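Long-range contact in glutathione S-transferase (Acinetobacter baumannii, PDB 4MP4), which probably conjugates glutathione to electrophilic substrates, as glutathione transferases do: residues A[6-18]-A[28-42]. Numbering follows the deposited sequence.
Sequences EYFKLYTDSQFLS and LHEKQIPFEIAAIDL
The carbonyl oxygen of Glu-36 receives two donors from the neighbouring strand: the N-H of Leu-10, 2.7 Å from N to O and nearly in line with the carbonyl bond, and the weaker CA-H of Lys-9, whose CA lies 3.1 Å from O. Ala-38 O is shared likewise between Thr-12 N and Tyr-11 CA, and the pairing recurs in the other direction at Leu-10 O and Thr-12 O, which accept from Ala-38 N and Ile-40 N. These bonds make 8-13 and 36-40 parallel partners, the two strands of the beta-alpha-beta unit, joined through helix 19-30, that opens the thioredoxin-like domain of glutathione transferases. On the face toward that helix, apolar Leu-10 and Ile-37 point the same way side by side, CD2 to CD1 3.8 Å, and both pack on Phe-25, filling the layer between sheet and helix. The other face carries Lys-9, whose chain bends at its last two torsions, bringing NZ back to Glu-36 OE1 in a salt bridge whose exact length is doubtful; the same oxygen sits in the ring plane of Tyr-7, 3.2 Å from CE1. Further along, Ile-40 CD1 packs obliquely against Tyr-11 CD2 at 3.7 Å. Before 36-40 begins, Ile-33 lays CG2 over a face of the buried Phe-8 ring, 3.9 Å from its centroid, a CH-pi contact made close to the backbone by a methyl borne on CB, and His-66 stacks on Phe-8 too. At the end of strand 8-13, the Asp-13 carboxylate accepts the N-H groups of Leu-17 (at OD2) and Ser-18 (at OD1), bracing the turn into helix 19-30.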
ATOM      1  N   GLU A   6      -6.577  -2.884  25.570  1.00 66.36           N
ATOM      2  CA  GLU A   6      -7.684  -3.268  26.441  1.00 67.28           C
ATOM      3  C   GLU A   6      -9.049  -3.052  25.784  1.00 59.36           C
ATOM      4  O   GLU A   6     -10.021  -3.704  26.148  1.00 69.85           O
ATOM      5  CB  GLU A   6      -7.611  -2.517  27.775  1.00 78.95           C
ATOM      6  CG  GLU A   6      -8.467  -3.132  28.890  1.00 86.84           C
ATOM      7  CD  GLU A   6      -7.950  -4.490  29.362  1.00 89.35           C
ATOM      8  OE1 GLU A   6      -6.715  -4.686  29.388  1.00 91.58           O
ATOM      9  OE2 GLU A   6      -8.777  -5.363  29.705  1.00 86.24           O
ATOM     10  N   TYR A   7      -9.121  -2.133  24.827  1.00 46.39           N
ATOM     11  CA  TYR A   7     -10.334  -1.927  24.030  1.00 46.64           C
ATOM     12  C   TYR A   7     -10.001  -1.838  22.530  1.00 48.19           C
ATOM     13  O   TYR A   7      -9.305  -0.918  22.083  1.00 41.77           O
ATOM     14  CB  TYR A   7     -11.095  -0.670  24.485  1.00 47.26           C
ATOM     15  CG  TYR A   7     -12.152  -0.186  23.501  1.00 50.77           C
ATOM     16  CD1 TYR A   7     -13.297  -0.940  23.251  1.00 46.10           C
ATOM     17  CD2 TYR A   7     -12.009   1.032  22.833  1.00 53.79           C
ATOM     18  CE1 TYR A   7     -14.271  -0.500  22.359  1.00 44.68           C
ATOM     19  CE2 TYR A   7     -12.972   1.486  21.933  1.00 32.94           C
ATOM     20  CZ  TYR A   7     -14.102   0.712  21.698  1.00 50.66           C
ATOM     21  OH  TYR A   7     -15.071   1.142  20.807  1.00 45.42           O
ATOM     22  N   PHE A   8     -10.499  -2.803  21.763  1.00 45.90           N
ATOM     23  CA  PHE A   8     -10.249  -2.868  20.327  1.00 33.82           C
ATOM     24  C   PHE A   8     -11.578  -3.005  19.608  1.00 31.60           C
ATOM     25  O   PHE A   8     -12.363  -3.893  19.921  1.00 37.01           O
ATOM     26  CB  PHE A   8      -9.402  -4.092  19.984  1.00 34.61           C
ATOM     27  CG  PHE A   8      -7.934  -3.927  20.243  1.00 32.13           C
ATOM     28  CD1 PHE A   8      -7.134  -3.218  19.355  1.00 31.41           C
ATOM     29  CD2 PHE A   8      -7.343  -4.509  21.358  1.00 32.85           C
ATOM     30  CE1 PHE A   8      -5.765  -3.072  19.586  1.00 30.31           C
ATOM     31  CE2 PHE A   8      -5.980  -4.373  21.596  1.00 36.01           C
ATOM     32  CZ  PHE A   8      -5.188  -3.654  20.703  1.00 34.15           C
ATOM     33  N   LYS A   9     -11.842  -2.138  18.644  1.00 32.03           N
ATOM     34  CA  LYS A   9     -13.040  -2.302  17.826  1.00 33.36           C
ATOM     35  C   LYS A   9     -12.728  -2.228  16.325  1.00 30.66           C
ATOM     36  O   LYS A   9     -11.995  -1.344  15.891  1.00 32.14           O
ATOM     37  CB  LYS A   9     -14.110  -1.275  18.200  1.00 38.05           C
ATOM     38  CG  LYS A   9     -15.429  -1.534  17.503  1.00 38.49           C
ATOM     39  CD  LYS A   9     -16.465  -0.512  17.842  1.00 46.45           C
ATOM     40  CE  LYS A   9     -17.689  -1.166  18.419  1.00 55.53           C
ATOM     41  NZ  LYS A   9     -17.367  -1.778  19.733  1.00 64.86           N
ATOM     42  N   LEU A  10     -13.295  -3.155  15.552  1.00 28.50           N
ATOM     43  CA  LEU A  10     -13.087  -3.219  14.104  1.00 25.35           C
ATOM     44  C   LEU A  10     -14.330  -2.786  13.337  1.00 23.96           C
ATOM     45  O   LEU A  10     -15.404  -3.327  13.555  1.00 33.99           O
ATOM     46  CB  LEU A  10     -12.684  -4.642  13.676  1.00 19.59           C
ATOM     47  CG  LEU A  10     -12.572  -4.909  12.163  1.00 18.21           C
ATOM     48  CD1 LEU A  10     -11.495  -4.033  11.493  1.00 18.32           C
ATOM     49  CD2 LEU A  10     -12.310  -6.357  11.895  1.00 17.06           C
ATOM     50  N   TYR A  11     -14.191  -1.816  12.436  1.00 26.50           N
ATOM     51  CA  TYR A  11     -15.330  -1.385  11.619  1.00 20.66           C
ATOM     52  C   TYR A  11     -15.242  -1.955  10.204  1.00 24.61           C
ATOM     53  O   TYR A  11     -14.262  -1.743   9.492  1.00 20.49           O
ATOM     54  CB  TYR A  11     -15.466   0.146  11.592  1.00 21.95           C
ATOM     55  CG  TYR A  11     -15.700   0.752  12.961  1.00 29.32           C
ATOM     56  CD1 TYR A  11     -14.695   0.736  13.920  1.00 33.82           C
ATOM     57  CD2 TYR A  11     -16.924   1.327  13.303  1.00 24.57           C
ATOM     58  CE1 TYR A  11     -14.892   1.264  15.171  1.00 42.00           C
ATOM     59  CE2 TYR A  11     -17.133   1.861  14.554  1.00 33.04           C
ATOM     60  CZ  TYR A  11     -16.112   1.827  15.489  1.00 41.41           C
ATOM     61  OH  TYR A  11     -16.284   2.363  16.751  1.00 41.51           O
ATOM     62  N   THR A  12     -16.276  -2.683   9.805  1.00 25.65           N
ATOM     63  CA  THR A  12     -16.347  -3.237   8.463  1.00 23.77           C
ATOM     64  C   THR A  12     -17.497  -2.620   7.664  1.00 21.37           C
ATOM     65  O   THR A  12     -18.339  -1.930   8.226  1.00 20.06           O
ATOM     66  CB  THR A  12     -16.554  -4.763   8.507  1.00 23.89           C
ATOM     67  OG1 THR A  12     -16.501  -5.286   7.170  1.00 27.96           O
ATOM     68  CG2 THR A  12     -17.903  -5.088   9.114  1.00 23.23           C
ATOM     69  N   ASP A  13     -17.537  -2.866   6.355  1.00 16.64           N
ATOM     70  CA  ASP A  13     -18.706  -2.495   5.573  1.00 19.49           C
ATOM     71  C   ASP A  13     -19.855  -3.425   5.972  1.00 23.10           C
ATOM     72  O   ASP A  13     -19.623  -4.564   6.353  1.00 17.51           O
ATOM     73  CB  ASP A  13     -18.431  -2.607   4.079  1.00 17.03           C
ATOM     74  CG  ASP A  13     -18.047  -4.017   3.654  1.00 26.06           C
ATOM     75  OD1 ASP A  13     -17.070  -4.575   4.198  1.00 30.09           O
ATOM     76  OD2 ASP A  13     -18.721  -4.566   2.762  1.00 22.46           O
ATOM     77  N   SER A  14     -21.088  -2.939   5.891  1.00 27.71           N
ATOM     78  CA  SER A  14     -22.236  -3.680   6.404  1.00 29.40           C
ATOM     79  C   SER A  14     -22.478  -5.009   5.674  1.00 34.91           C
ATOM     80  O   SER A  14     -23.112  -5.914   6.209  1.00 35.02           O
ATOM     81  CB  SER A  14     -23.494  -2.822   6.321  1.00 31.24           C
ATOM     82  OG  SER A  14     -23.904  -2.666   4.971  1.00 37.92           O
ATOM     83  N   GLN A  15     -21.982  -5.131   4.452  1.00 29.48           N
ATOM     84  CA  GLN A  15     -22.184  -6.369   3.721  1.00 26.12           C
ATOM     85  C   GLN A  15     -20.994  -7.312   3.820  1.00 22.91           C
ATOM     86  O   GLN A  15     -20.997  -8.363   3.198  1.00 25.22           O
ATOM     87  CB  GLN A  15     -22.503  -6.084   2.257  1.00 31.58           C
ATOM     88  CG  GLN A  15     -23.971  -5.869   1.937  1.00 30.57           C
ATOM     89  CD  GLN A  15     -24.145  -5.376   0.523  1.00 44.85           C
ATOM     90  OE1 GLN A  15     -24.593  -6.117  -0.360  1.00 50.71           O
ATOM     91  NE2 GLN A  15     -23.750  -4.124   0.285  1.00 49.45           N
ATOM     92  N   PHE A  16     -19.980  -6.923   4.589  1.00 18.40           N
ATOM     93  CA  PHE A  16     -18.788  -7.750   4.807  1.00 16.19           C
ATOM     94  C   PHE A  16     -18.077  -8.174   3.522  1.00 20.17           C
ATOM     95  O   PHE A  16     -17.502  -9.252   3.465  1.00 24.60           O
ATOM     96  CB  PHE A  16     -19.146  -8.997   5.608  1.00 20.25           C
ATOM     97  CG  PHE A  16     -19.429  -8.730   7.046  1.00 24.77           C
ATOM     98  CD1 PHE A  16     -20.578  -8.029   7.428  1.00 25.68           C
ATOM     99  CD2 PHE A  16     -18.554  -9.176   8.028  1.00 25.21           C
ATOM    100  CE1 PHE A  16     -20.846  -7.765   8.764  1.00 17.48           C
ATOM    101  CE2 PHE A  16     -18.821  -8.929   9.375  1.00 28.60           C
ATOM    102  CZ  PHE A  16     -19.968  -8.218   9.742  1.00 22.05           C
ATOM    103  N   LEU A  17     -18.120  -7.325   2.501  1.00 24.97           N
ATOM    104  CA  LEU A  17     -17.508  -7.621   1.211  1.00 20.82           C
ATOM    105  C   LEU A  17     -16.057  -7.168   1.137  1.00 20.65           C
ATOM    106  O   LEU A  17     -15.342  -7.537   0.214  1.00 19.61           O
ATOM    107  CB  LEU A  17     -18.280  -6.935   0.081  1.00 17.69           C
ATOM    108  CG  LEU A  17     -19.747  -7.310  -0.134  1.00 25.61           C
ATOM    109  CD1 LEU A  17     -20.263  -6.620  -1.366  1.00 12.44           C
ATOM    110  CD2 LEU A  17     -19.921  -8.829  -0.254  1.00 22.23           C
ATOM    111  N   SER A  18     -15.627  -6.358   2.097  1.00 14.43           N
ATOM    112  CA  SER A  18     -14.294  -5.777   2.058  1.00 12.38           C
ATOM    113  C   SER A  18     -13.187  -6.805   2.266  1.00 13.40           C
ATOM    114  O   SER A  18     -13.179  -7.518   3.261  1.00 13.07           O
ATOM    115  CB  SER A  18     -14.159  -4.676   3.112  1.00 13.43           C
ATOM    116  OG  SER A  18     -12.810  -4.268   3.229  1.00 19.38           O
ATOM    117  N   LEU A  28      -6.374 -10.134  13.753  1.00 22.62           N
ATOM    118  CA  LEU A  28      -6.754 -10.075  15.162  1.00 21.45           C
ATOM    119  C   LEU A  28      -6.972 -11.471  15.745  1.00 21.65           C
ATOM    120  O   LEU A  28      -6.428 -11.791  16.790  1.00 28.02           O
ATOM    121  CB  LEU A  28      -8.000  -9.208  15.346  1.00 20.61           C
ATOM    122  CG  LEU A  28      -7.828  -7.707  15.065  1.00 22.57           C
ATOM    123  CD1 LEU A  28      -9.177  -7.043  14.737  1.00 24.90           C
ATOM    124  CD2 LEU A  28      -7.183  -7.033  16.270  1.00 24.61           C
ATOM    125  N   HIS A  29      -7.748 -12.304  15.054  1.00 20.24           N
ATOM    126  CA  HIS A  29      -8.012 -13.659  15.523  1.00 24.92           C
ATOM    127  C   HIS A  29      -6.771 -14.540  15.634  1.00 18.70           C
ATOM    128  O   HIS A  29      -6.621 -15.276  16.598  1.00 32.52           O
ATOM    129  CB  HIS A  29      -9.088 -14.336  14.669  1.00 28.41           C
ATOM    130  CG  HIS A  29     -10.480 -14.001  15.095  1.00 27.22           C
ATOM    131  ND1 HIS A  29     -11.086 -14.591  16.179  1.00 30.05           N
ATOM    132  CD2 HIS A  29     -11.375 -13.114  14.598  1.00 32.92           C
ATOM    133  CE1 HIS A  29     -12.299 -14.090  16.331  1.00 35.15           C
ATOM    134  NE2 HIS A  29     -12.500 -13.194  15.380  1.00 33.89           N
ATOM    135  N   GLU A  30      -5.887 -14.471  14.650  1.00 20.83           N
ATOM    136  CA  GLU A  30      -4.611 -15.184  14.732  1.00 22.44           C
ATOM    137  C   GLU A  30      -3.761 -14.737  15.942  1.00 30.40           C
ATOM    138  O   GLU A  30      -3.171 -15.563  16.636  1.00 38.91           O
ATOM    139  CB  GLU A  30      -3.834 -15.013  13.432  1.00 18.66           C
ATOM    140  CG  GLU A  30      -4.485 -15.685  12.214  1.00 18.35           C
ATOM    141  CD  GLU A  30      -4.190 -17.173  12.137  1.00 26.79           C
ATOM    142  OE1 GLU A  30      -4.975 -17.910  11.499  1.00 20.24           O
ATOM    143  OE2 GLU A  30      -3.167 -17.608  12.718  1.00 36.48           O
ATOM    144  N   LYS A  31      -3.712 -13.434  16.203  1.00 30.94           N
ATOM    145  CA  LYS A  31      -2.939 -12.914  17.327  1.00 32.64           C
ATOM    146  C   LYS A  31      -3.674 -13.089  18.655  1.00 35.32           C
ATOM    147  O   LYS A  31      -3.169 -12.715  19.716  1.00 35.83           O
ATOM    148  CB  LYS A  31      -2.608 -11.435  17.111  1.00 23.02           C
ATOM    149  CG  LYS A  31      -1.610 -11.176  15.986  1.00 23.22           C
ATOM    150  CD  LYS A  31      -1.383  -9.684  15.787  1.00 25.58           C
ATOM    151  CE  LYS A  31      -0.362  -9.144  16.764  1.00 24.22           C
ATOM    152  NZ  LYS A  31       0.906  -9.891  16.550  1.00 28.47           N
ATOM    153  N   GLN A  32      -4.872 -13.651  18.583  1.00 36.09           N
ATOM    154  CA  GLN A  32      -5.735 -13.796  19.750  1.00 35.83           C
ATOM    155  C   GLN A  32      -5.880 -12.501  20.539  1.00 34.10           C
ATOM    156  O   GLN A  32      -5.724 -12.480  21.752  1.00 37.71           O
ATOM    157  CB  GLN A  32      -5.270 -14.944  20.640  1.00 34.99           C
ATOM    158  CG  GLN A  32      -5.337 -16.287  19.935  1.00 39.97           C
ATOM    159  CD  GLN A  32      -5.083 -17.457  20.863  1.00 45.82           C
ATOM    160  OE1 GLN A  32      -3.965 -17.659  21.333  1.00 57.12           O
ATOM    161  NE2 GLN A  32      -6.125 -18.233  21.137  1.00 38.15           N
ATOM    162  N   ILE A  33      -6.182 -11.423  19.826  1.00 29.19           N
ATOM    163  CA  ILE A  33      -6.538 -10.165  20.454  1.00 26.24           C
ATOM    164  C   ILE A  33      -8.054 -10.069  20.530  1.00 33.72           C
ATOM    165  O   ILE A  33      -8.740 -10.236  19.527  1.00 36.08           O
ATOM    166  CB  ILE A  33      -5.974  -8.986  19.659  1.00 25.41           C
ATOM    167  CG1 ILE A  33      -4.447  -9.081  19.622  1.00 25.32           C
ATOM    168  CG2 ILE A  33      -6.439  -7.672  20.242  1.00 26.08           C
ATOM    169  CD1 ILE A  33      -3.805  -8.241  18.551  1.00 28.80           C
ATOM    170  N   PRO A  34      -8.588  -9.833  21.733  1.00 33.58           N
ATOM    171  CA  PRO A  34     -10.041  -9.723  21.851  1.00 32.22           C
ATOM    172  C   PRO A  34     -10.464  -8.383  21.302  1.00 35.33           C
ATOM    173  O   PRO A  34      -9.747  -7.402  21.509  1.00 38.39           O
ATOM    174  CB  PRO A  34     -10.270  -9.787  23.362  1.00 29.69           C
ATOM    175  CG  PRO A  34      -8.994  -9.295  23.953  1.00 30.23           C
ATOM    176  CD  PRO A  34      -7.906  -9.710  23.033  1.00 37.40           C
ATOM    177  N   PHE A  35     -11.595  -8.337  20.606  1.00 27.10           N
ATOM    178  CA  PHE A  35     -12.039  -7.100  19.978  1.00 28.63           C
ATOM    179  C   PHE A  35     -13.505  -7.198  19.645  1.00 27.64           C
ATOM    180  O   PHE A  35     -14.049  -8.295  19.568  1.00 28.40           O
ATOM    181  CB  PHE A  35     -11.246  -6.824  18.692  1.00 25.29           C
ATOM    182  CG  PHE A  35     -11.511  -7.813  17.583  1.00 24.23           C
ATOM    183  CD1 PHE A  35     -10.851  -9.018  17.543  1.00 24.00           C
ATOM    184  CD2 PHE A  35     -12.420  -7.523  16.577  1.00 27.39           C
ATOM    185  CE1 PHE A  35     -11.092  -9.928  16.514  1.00 28.19           C
ATOM    186  CE2 PHE A  35     -12.660  -8.420  15.552  1.00 22.73           C
ATOM    187  CZ  PHE A  35     -11.991  -9.622  15.520  1.00 22.52           C
ATOM    188  N   GLU A  36     -14.130  -6.047  19.428  1.00 30.97           N
ATOM    189  CA  GLU A  36     -15.538  -5.970  19.060  1.00 35.87           C
ATOM    190  C   GLU A  36     -15.634  -5.526  17.612  1.00 34.50           C
ATOM    191  O   GLU A  36     -14.786  -4.766  17.123  1.00 28.86           O
ATOM    192  CB  GLU A  36     -16.289  -4.961  19.947  1.00 46.63           C
ATOM    193  CG  GLU A  36     -16.134  -5.183  21.462  1.00 59.61           C
ATOM    194  CD  GLU A  36     -16.472  -3.943  22.301  1.00 67.33           C
ATOM    195  OE1 GLU A  36     -16.457  -2.815  21.762  1.00 70.04           O
ATOM    196  OE2 GLU A  36     -16.749  -4.096  23.510  1.00 70.26           O
ATOM    197  N   ILE A  37     -16.677  -5.985  16.933  1.00 35.26           N
ATOM    198  CA  ILE A  37     -16.888  -5.662  15.533  1.00 24.45           C
ATOM    199  C   ILE A  37     -18.135  -4.792  15.346  1.00 27.26           C
ATOM    200  O   ILE A  37     -19.134  -4.962  16.041  1.00 26.51           O
ATOM    201  CB  ILE A  37     -17.012  -6.958  14.690  1.00 28.48           C
ATOM    202  CG1 ILE A  37     -16.896  -6.658  13.195  1.00 29.35           C
ATOM    203  CG2 ILE A  37     -18.310  -7.673  14.972  1.00 24.33           C
ATOM    204  CD1 ILE A  37     -15.862  -7.519  12.499  1.00 26.25           C
ATOM    205  N   ALA A  38     -18.081  -3.857  14.407  1.00 24.47           N
ATOM    206  CA  ALA A  38     -19.260  -3.073  14.053  1.00 25.01           C
ATOM    207  C   ALA A  38     -19.297  -2.800  12.546  1.00 28.02           C
ATOM    208  O   ALA A  38     -18.289  -2.949  11.855  1.00 25.94           O
ATOM    209  CB  ALA A  38     -19.298  -1.765  14.845  1.00 26.05           C
ATOM    210  N   ALA A  39     -20.452  -2.379  12.041  1.00 32.41           N
ATOM    211  CA  ALA A  39     -20.615  -2.161  10.605  1.00 33.91           C
ATOM    212  C   ALA A  39     -21.053  -0.745  10.237  1.00 39.05           C
ATOM    213  O   ALA A  39     -21.834  -0.118  10.955  1.00 45.38           O
ATOM    214  CB  ALA A  39     -21.592  -3.172  10.025  1.00 26.86           C
ATOM    215  N   ILE A  40     -20.547  -0.278   9.097  1.00 35.92           N
ATOM    216  CA  ILE A  40     -20.933   0.986   8.472  1.00 43.63           C
ATOM    217  C   ILE A  40     -21.415   0.800   7.021  1.00 49.58           C
ATOM    218  O   ILE A  40     -20.825   0.034   6.258  1.00 48.54           O
ATOM    219  CB  ILE A  40     -19.756   1.934   8.446  1.00 46.76           C
ATOM    220  CG1 ILE A  40     -19.225   2.126   9.864  1.00 49.51           C
ATOM    221  CG2 ILE A  40     -20.167   3.250   7.833  1.00 51.05           C
ATOM    222  CD1 ILE A  40     -17.810   2.609   9.899  1.00 50.01           C
ATOM    223  N   ASP A  41     -22.499   1.482   6.649  1.00 54.04           N
ATOM    224  CA  ASP A  41     -22.989   1.463   5.272  1.00 56.66           C
ATOM    225  C   ASP A  41     -22.308   2.534   4.454  1.00 61.77           C
ATOM    226  O   ASP A  41     -21.722   3.471   5.006  1.00 69.63           O
ATOM    227  CB  ASP A  41     -24.492   1.681   5.201  1.00 62.66           C
ATOM    228  CG  ASP A  41     -25.269   0.457   5.579  1.00 77.10           C
ATOM    229  OD1 ASP A  41     -24.965  -0.123   6.639  1.00 86.12           O
ATOM    230  OD2 ASP A  41     -26.177   0.072   4.813  1.00 79.98           O
ATOM    231  N   LEU A  42     -22.414   2.406   3.135  1.00 57.61           N
ATOM    232  CA  LEU A  42     -21.676   3.268   2.219  1.00 65.88           C
ATOM    233  C   LEU A  42     -22.572   4.316   1.549  1.00 73.16           C
ATOM    234  O   LEU A  42     -22.612   5.481   1.968  1.00 74.35           O
ATOM    235  CB  LEU A  42     -20.953   2.413   1.173  1.00 63.38           C
ATOM    236  CG  LEU A  42     -20.354   1.103   1.724  1.00 62.81           C
ATOM    237  CD1 LEU A  42     -19.833   0.220   0.601  1.00 61.83           C
ATOM    238  CD2 LEU A  42     -19.255   1.351   2.768  1.00 56.59           C
TER